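Local coordinates for glycosaminoglycan xylosylkinase (Hydra vulgaris, PDB 5XOM), which probably phosphorylates xylose in the glycosaminoglycan linkage region of proteoglycans, as a secretory-pathway kinase of the Fam20 family, at residues P258-F271 / E308-R322. Residues are numbered along the deposited sequence; the frame is centred on the assembly and turned at random.
Sequences PRLLDLIDTSIFDF and EKSILSPLVQCCRLR
Leu312 lies over one face of the Phe271 ring, its CD1 sitting 3.7 Å from the ring centroid, a CH-pi contact. Phe271 has CG anti to its backbone N (chi1 170°), which turns the ring toward 308-312; there Glu308 O meets the ring edge. Without the ring, as with an alanine here, Leu312 CD1 would probably lose its aromatic face and a gap would open beside Lys309. One turn back, Ser267 sets CB against the Pro314 ring while its OG bonds Ile264 O at 2.8 Å, staying within its own helix. Ile264 runs alongside Pro314 in the opposite sense and lies across Leu315, Ile264 CG2 being 3.7 Å from Leu315 CD1. At the far end the Arg322 guanidinium has Leu261 CB over one face. Its NH1 forms salt bridges to Asp262 OD1 (3.1 Å) and, through a short but weak, bent hydrogen bond, to Asp265 OD2 (2.7 Å); both carboxylates stand steeply to the guanidinium. Asp262 also pairs with Arg60, Asp265 with Arg149 and Thr325, and Arg322 with Asp391. The axes of segments 259-271 and 313-318 come within 8.3 Å at 125° in the kinase-like Fam20 domain, with helix 358-382 against Phe271 and Leu315, and strand 388-389 beside 321-322.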
loop_
_atom_site.group_PDB
_atom_site.type_symbol
_atom_site.label_atom_id
_atom_site.label_comp_id
_atom_site.label_asym_id
_atom_site.label_seq_id
_atom_site.Cartn_x
_atom_site.Cartn_y
_atom_site.Cartn_z
ATOM N N PRO A 258 -24.307 8.787 -5.917
ATOM C CA PRO A 258 -23.978 7.982 -4.734
ATOM C C PRO A 258 -24.456 8.535 -3.399
ATOM O O PRO A 258 -24.193 7.892 -2.376
ATOM C CB PRO A 258 -22.443 7.961 -4.782
ATOM C CG PRO A 258 -22.095 9.296 -5.346
ATOM C CD PRO A 258 -23.178 9.631 -6.347
ATOM N N ARG A 259 -25.140 9.682 -3.359
ATOM C CA ARG A 259 -25.356 10.354 -2.079
ATOM C C ARG A 259 -26.204 9.514 -1.135
ATOM O O ARG A 259 -25.879 9.385 0.049
ATOM C CB ARG A 259 -26.020 11.712 -2.271
ATOM C CG ARG A 259 -26.172 12.446 -0.954
ATOM C CD ARG A 259 -24.813 12.759 -0.316
ATOM N NE ARG A 259 -23.867 13.326 -1.268
ATOM C CZ ARG A 259 -23.805 14.620 -1.550
ATOM N NH1 ARG A 259 -24.629 15.486 -0.960
ATOM N NH2 ARG A 259 -22.909 15.059 -2.433
ATOM N N LEU A 260 -27.310 8.951 -1.628
ATOM C CA LEU A 260 -28.221 8.262 -0.716
ATOM C C LEU A 260 -27.632 6.939 -0.240
ATOM O O LEU A 260 -27.769 6.583 0.936
ATOM C CB LEU A 260 -29.583 8.047 -1.384
ATOM C CG LEU A 260 -30.564 7.176 -0.595
ATOM C CD1 LEU A 260 -31.078 7.941 0.610
ATOM C CD2 LEU A 260 -31.737 6.768 -1.481
ATOM N N LEU A 261 -26.935 6.218 -1.119
ATOM C CA LEU A 261 -26.260 5.006 -0.667
ATOM C C LEU A 261 -25.127 5.329 0.302
ATOM O O LEU A 261 -24.834 4.530 1.201
ATOM C CB LEU A 261 -25.742 4.207 -1.860
ATOM C CG LEU A 261 -26.813 3.539 -2.721
ATOM C CD1 LEU A 261 -26.165 2.777 -3.870
ATOM C CD2 LEU A 261 -27.673 2.618 -1.866
ATOM N N ASP A 262 -24.476 6.483 0.138
ATOM C CA ASP A 262 -23.492 6.914 1.128
ATOM C C ASP A 262 -24.141 7.099 2.493
ATOM O O ASP A 262 -23.603 6.649 3.512
ATOM C CB ASP A 262 -22.801 8.204 0.681
ATOM C CG ASP A 262 -21.686 7.960 -0.329
ATOM O OD1 ASP A 262 -21.493 6.799 -0.758
ATOM O OD2 ASP A 262 -20.999 8.936 -0.695
ATOM N N LEU A 263 -25.299 7.767 2.539
ATOM C CA LEU A 263 -25.953 7.978 3.828
ATOM C C LEU A 263 -26.423 6.669 4.445
ATOM O O LEU A 263 -26.467 6.547 5.675
ATOM C CB LEU A 263 -27.135 8.938 3.690
ATOM C CG LEU A 263 -26.842 10.372 3.247
ATOM C CD1 LEU A 263 -28.131 11.176 3.161
ATOM C CD2 LEU A 263 -25.846 11.047 4.182
ATOM N N ILE A 264 -26.750 5.674 3.619
ATOM C CA ILE A 264 -27.125 4.371 4.155
ATOM C C ILE A 264 -25.897 3.646 4.703
ATOM O O ILE A 264 -25.950 3.051 5.788
ATOM C CB ILE A 264 -27.868 3.554 3.082
ATOM C CG1 ILE A 264 -29.153 4.288 2.670
ATOM C CG2 ILE A 264 -28.193 2.168 3.604
ATOM C CD1 ILE A 264 -29.949 3.630 1.548
ATOM N N ASP A 265 -24.773 3.685 3.971
ATOM C CA ASP A 265 -23.499 3.211 4.513
ATOM C C ASP A 265 -23.211 3.847 5.866
ATOM O O ASP A 265 -22.894 3.160 6.845
ATOM C CB ASP A 265 -22.343 3.535 3.558
ATOM C CG ASP A 265 -22.239 2.577 2.381
ATOM O OD1 ASP A 265 -22.897 1.517 2.393
ATOM O OD2 ASP A 265 -21.461 2.888 1.449
ATOM N N THR A 266 -23.289 5.179 5.923
ATOM C CA THR A 266 -22.915 5.903 7.129
ATOM C C THR A 266 -23.907 5.665 8.264
ATOM O O THR A 266 -23.524 5.735 9.438
ATOM C CB THR A 266 -22.767 7.393 6.805
ATOM O OG1 THR A 266 -21.691 7.564 5.874
ATOM C CG2 THR A 266 -22.465 8.215 8.059
ATOM N N SER A 267 -25.171 5.373 7.945
ATOM C CA SER A 267 -26.119 5.051 9.007
ATOM C C SER A 267 -25.791 3.707 9.645
ATOM O O SER A 267 -25.979 3.533 10.855
ATOM C CB SER A 267 -27.549 5.050 8.468
ATOM O OG SER A 267 -27.817 3.874 7.725
ATOM N N ILE A 268 -25.275 2.761 8.859
ATOM C CA ILE A 268 -24.813 1.493 9.413
ATOM C C ILE A 268 -23.593 1.720 10.296
ATOM O O ILE A 268 -23.501 1.188 11.410
ATOM C CB ILE A 268 -24.509 0.499 8.277
ATOM C CG1 ILE A 268 -25.808 0.034 7.614
ATOM C CG2 ILE A 268 -23.694 -0.688 8.787
ATOM C CD1 ILE A 268 -25.589 -0.696 6.306
ATOM N N PHE A 269 -22.641 2.521 9.812
ATOM C CA PHE A 269 -21.447 2.820 10.593
ATOM C C PHE A 269 -21.808 3.561 11.877
ATOM O O PHE A 269 -21.309 3.229 12.956
ATOM C CB PHE A 269 -20.479 3.628 9.728
ATOM C CG PHE A 269 -19.285 4.187 10.462
ATOM C CD1 PHE A 269 -18.178 3.391 10.724
ATOM C CD2 PHE A 269 -19.241 5.528 10.826
ATOM C CE1 PHE A 269 -17.066 3.902 11.370
ATOM C CE2 PHE A 269 -18.120 6.056 11.475
ATOM C CZ PHE A 269 -17.031 5.233 11.745
ATOM N N ASP A 270 -22.702 4.548 11.782
ATOM C CA ASP A 270 -23.112 5.290 12.970
ATOM C C ASP A 270 -23.891 4.417 13.943
ATOM O O ASP A 270 -23.792 4.603 15.164
ATOM C CB ASP A 270 -23.940 6.512 12.571
ATOM C CG ASP A 270 -23.074 7.673 12.103
ATOM O OD1 ASP A 270 -21.884 7.736 12.504
ATOM O OD2 ASP A 270 -23.574 8.525 11.340
ATOM N N PHE A 271 -24.676 3.474 13.422
ATOM C CA PHE A 271 -25.429 2.572 14.286
ATOM C C PHE A 271 -24.500 1.660 15.076
ATOM O O PHE A 271 -24.747 1.400 16.260
ATOM C CB PHE A 271 -26.420 1.753 13.464
ATOM C CG PHE A 271 -27.066 0.631 14.234
ATOM C CD1 PHE A 271 -27.989 0.888 15.237
ATOM C CD2 PHE A 271 -26.711 -0.680 13.983
ATOM C CE1 PHE A 271 -28.575 -0.165 15.951
ATOM C CE2 PHE A 271 -27.286 -1.724 14.696
ATOM C CZ PHE A 271 -28.212 -1.470 15.674
ATOM N N GLU A 308 -29.560 2.024 19.511
ATOM C CA GLU A 308 -30.593 2.967 19.046
ATOM C C GLU A 308 -30.852 2.667 17.575
ATOM O O GLU A 308 -30.183 3.186 16.672
ATOM C CB GLU A 308 -30.169 4.417 19.272
ATOM C CG GLU A 308 -29.924 4.795 20.733
ATOM C CD GLU A 308 -31.184 5.284 21.433
ATOM O OE1 GLU A 308 -31.097 5.681 22.601
ATOM O OE2 GLU A 308 -32.252 5.305 20.812
ATOM N N LYS A 309 -31.859 1.828 17.329
ATOM C CA LYS A 309 -32.177 1.394 15.969
ATOM C C LYS A 309 -32.648 2.540 15.087
ATOM O O LYS A 309 -32.579 2.421 13.865
ATOM C CB LYS A 309 -33.216 0.280 16.014
ATOM C CG LYS A 309 -32.673 -1.046 16.529
ATOM C CD LYS A 309 -33.754 -2.111 16.539
ATOM C CE LYS A 309 -33.214 -3.435 17.052
ATOM N NZ LYS A 309 -34.268 -4.492 17.167
ATOM N N SER A 310 -33.121 3.644 15.676
ATOM C CA SER A 310 -33.506 4.793 14.862
ATOM C C SER A 310 -32.350 5.320 14.019
ATOM O O SER A 310 -32.591 5.969 12.995
ATOM C CB SER A 310 -34.053 5.915 15.748
ATOM O OG SER A 310 -33.065 6.373 16.661
ATOM N N ILE A 311 -31.103 5.073 14.432
ATOM C CA ILE A 311 -29.960 5.500 13.624
ATOM C C ILE A 311 -29.980 4.822 12.260
ATOM O O ILE A 311 -29.571 5.415 11.251
ATOM C CB ILE A 311 -28.646 5.217 14.377
ATOM C CG1 ILE A 311 -28.655 5.917 15.744
ATOM C CG2 ILE A 311 -27.450 5.649 13.541
ATOM C CD1 ILE A 311 -27.420 5.600 16.623
ATOM N N LEU A 312 -30.487 3.587 12.195
ATOM C CA LEU A 312 -30.536 2.822 10.956
ATOM C C LEU A 312 -31.696 3.220 10.051
ATOM O O LEU A 312 -31.913 2.550 9.040
ATOM C CB LEU A 312 -30.647 1.322 11.262
ATOM C CG LEU A 312 -29.399 0.530 11.625
ATOM C CD1 LEU A 312 -29.818 -0.884 11.980
ATOM C CD2 LEU A 312 -28.367 0.542 10.494
ATOM N N SER A 313 -32.434 4.280 10.387
ATOM C CA SER A 313 -33.609 4.668 9.610
ATOM C C SER A 313 -33.365 4.794 8.109
ATOM O O SER A 313 -34.236 4.352 7.340
ATOM C CB SER A 313 -34.185 5.980 10.155
ATOM O OG SER A 313 -34.970 5.748 11.306
ATOM N N PRO A 314 -32.256 5.371 7.621
ATOM C CA PRO A 314 -32.046 5.379 6.163
ATOM C C PRO A 314 -32.067 3.989 5.555
ATOM O O PRO A 314 -32.671 3.799 4.496
ATOM C CB PRO A 314 -30.673 6.046 6.012
ATOM C CG PRO A 314 -30.559 6.915 7.207
ATOM C CD PRO A 314 -31.211 6.147 8.315
ATOM N N LEU A 315 -31.451 2.997 6.208
ATOM C CA LEU A 315 -31.490 1.649 5.655
ATOM C C LEU A 315 -32.873 1.028 5.797
ATOM O O LEU A 315 -33.385 0.423 4.850
ATOM C CB LEU A 315 -30.437 0.761 6.325
ATOM C CG LEU A 315 -30.504 -0.711 5.918
ATOM C CD1 LEU A 315 -29.958 -0.899 4.512
ATOM C CD2 LEU A 315 -29.734 -1.562 6.916
ATOM N N VAL A 316 -33.503 1.196 6.962
ATOM C CA VAL A 316 -34.771 0.519 7.231
ATOM C C VAL A 316 -35.888 1.082 6.358
ATOM O O VAL A 316 -36.744 0.337 5.866
ATOM C CB VAL A 316 -35.115 0.617 8.729
ATOM C CG1 VAL A 316 -36.523 0.115 8.993
ATOM C CG2 VAL A 316 -34.108 -0.181 9.554
ATOM N N GLN A 317 -35.903 2.400 6.153
ATOM C CA GLN A 317 -36.982 3.002 5.380
ATOM C C GLN A 317 -36.724 2.926 3.878
ATOM O O GLN A 317 -37.668 2.763 3.098
ATOM C CB GLN A 317 -37.210 4.447 5.830
ATOM C CG GLN A 317 -37.809 4.547 7.238
ATOM C CD GLN A 317 -38.072 5.972 7.676
ATOM O OE1 GLN A 317 -37.518 6.921 7.125
ATOM N NE2 GLN A 317 -38.943 6.138 8.666
ATOM N N CYS A 318 -35.463 3.034 3.449
ATOM C CA CYS A 318 -35.156 3.025 2.021
ATOM C C CYS A 318 -35.012 1.621 1.446
ATOM O O CYS A 318 -35.336 1.408 0.271
ATOM C CB CYS A 318 -33.864 3.811 1.746
ATOM S SG CYS A 318 -33.957 5.599 2.084
ATOM N N CYS A 319 -34.550 0.661 2.248
ATOM C CA CYS A 319 -34.274 -0.699 1.785
ATOM C C CYS A 319 -33.479 -0.687 0.482
ATOM O O CYS A 319 -33.863 -1.286 -0.524
ATOM C CB CYS A 319 -35.560 -1.512 1.653
ATOM S SG CYS A 319 -36.155 -2.123 3.254
ATOM N N ARG A 320 -32.393 0.075 0.492
ATOM C CA ARG A 320 -31.377 0.013 -0.542
ATOM C C ARG A 320 -30.029 -0.130 0.147
ATOM O O ARG A 320 -29.806 0.439 1.222
ATOM C CB ARG A 320 -31.417 1.258 -1.433
ATOM C CG ARG A 320 -32.792 1.486 -2.074
ATOM C CD ARG A 320 -32.927 2.880 -2.671
ATOM N NE ARG A 320 -31.913 3.146 -3.683
ATOM C CZ ARG A 320 -32.038 2.805 -4.963
ATOM N NH1 ARG A 320 -33.142 2.198 -5.383
ATOM N NH2 ARG A 320 -31.062 3.078 -5.821
ATOM N N LEU A 321 -29.136 -0.902 -0.457
ATOM C CA LEU A 321 -27.846 -1.160 0.160
ATOM C C LEU A 321 -26.828 -1.378 -0.938
ATOM O O LEU A 321 -27.054 -2.183 -1.846
ATOM C CB LEU A 321 -27.891 -2.378 1.093
ATOM C CG LEU A 321 -26.567 -2.770 1.766
ATOM C CD1 LEU A 321 -25.977 -1.615 2.575
ATOM C CD2 LEU A 321 -26.748 -3.998 2.647
ATOM N N ARG A 322 -25.720 -0.648 -0.852
ATOM C CA ARG A 322 -24.668 -0.778 -1.847
ATOM C C ARG A 322 -24.068 -2.172 -1.806
ATOM O O ARG A 322 -23.834 -2.734 -0.734
ATOM C CB ARG A 322 -23.591 0.272 -1.613
ATOM C CG ARG A 322 -22.321 0.047 -2.417
ATOM C CD ARG A 322 -21.399 1.260 -2.344
ATOM N NE ARG A 322 -21.975 2.441 -2.978
ATOM C CZ ARG A 322 -22.140 3.602 -2.361
ATOM N NH1 ARG A 322 -21.781 3.761 -1.088
ATOM N NH2 ARG A 322 -22.670 4.637 -3.009
HETATM O O HOH W 1 -25.164 1.489 1.149
HETATM O O HOH W 2 -26.665 2.186 18.516
#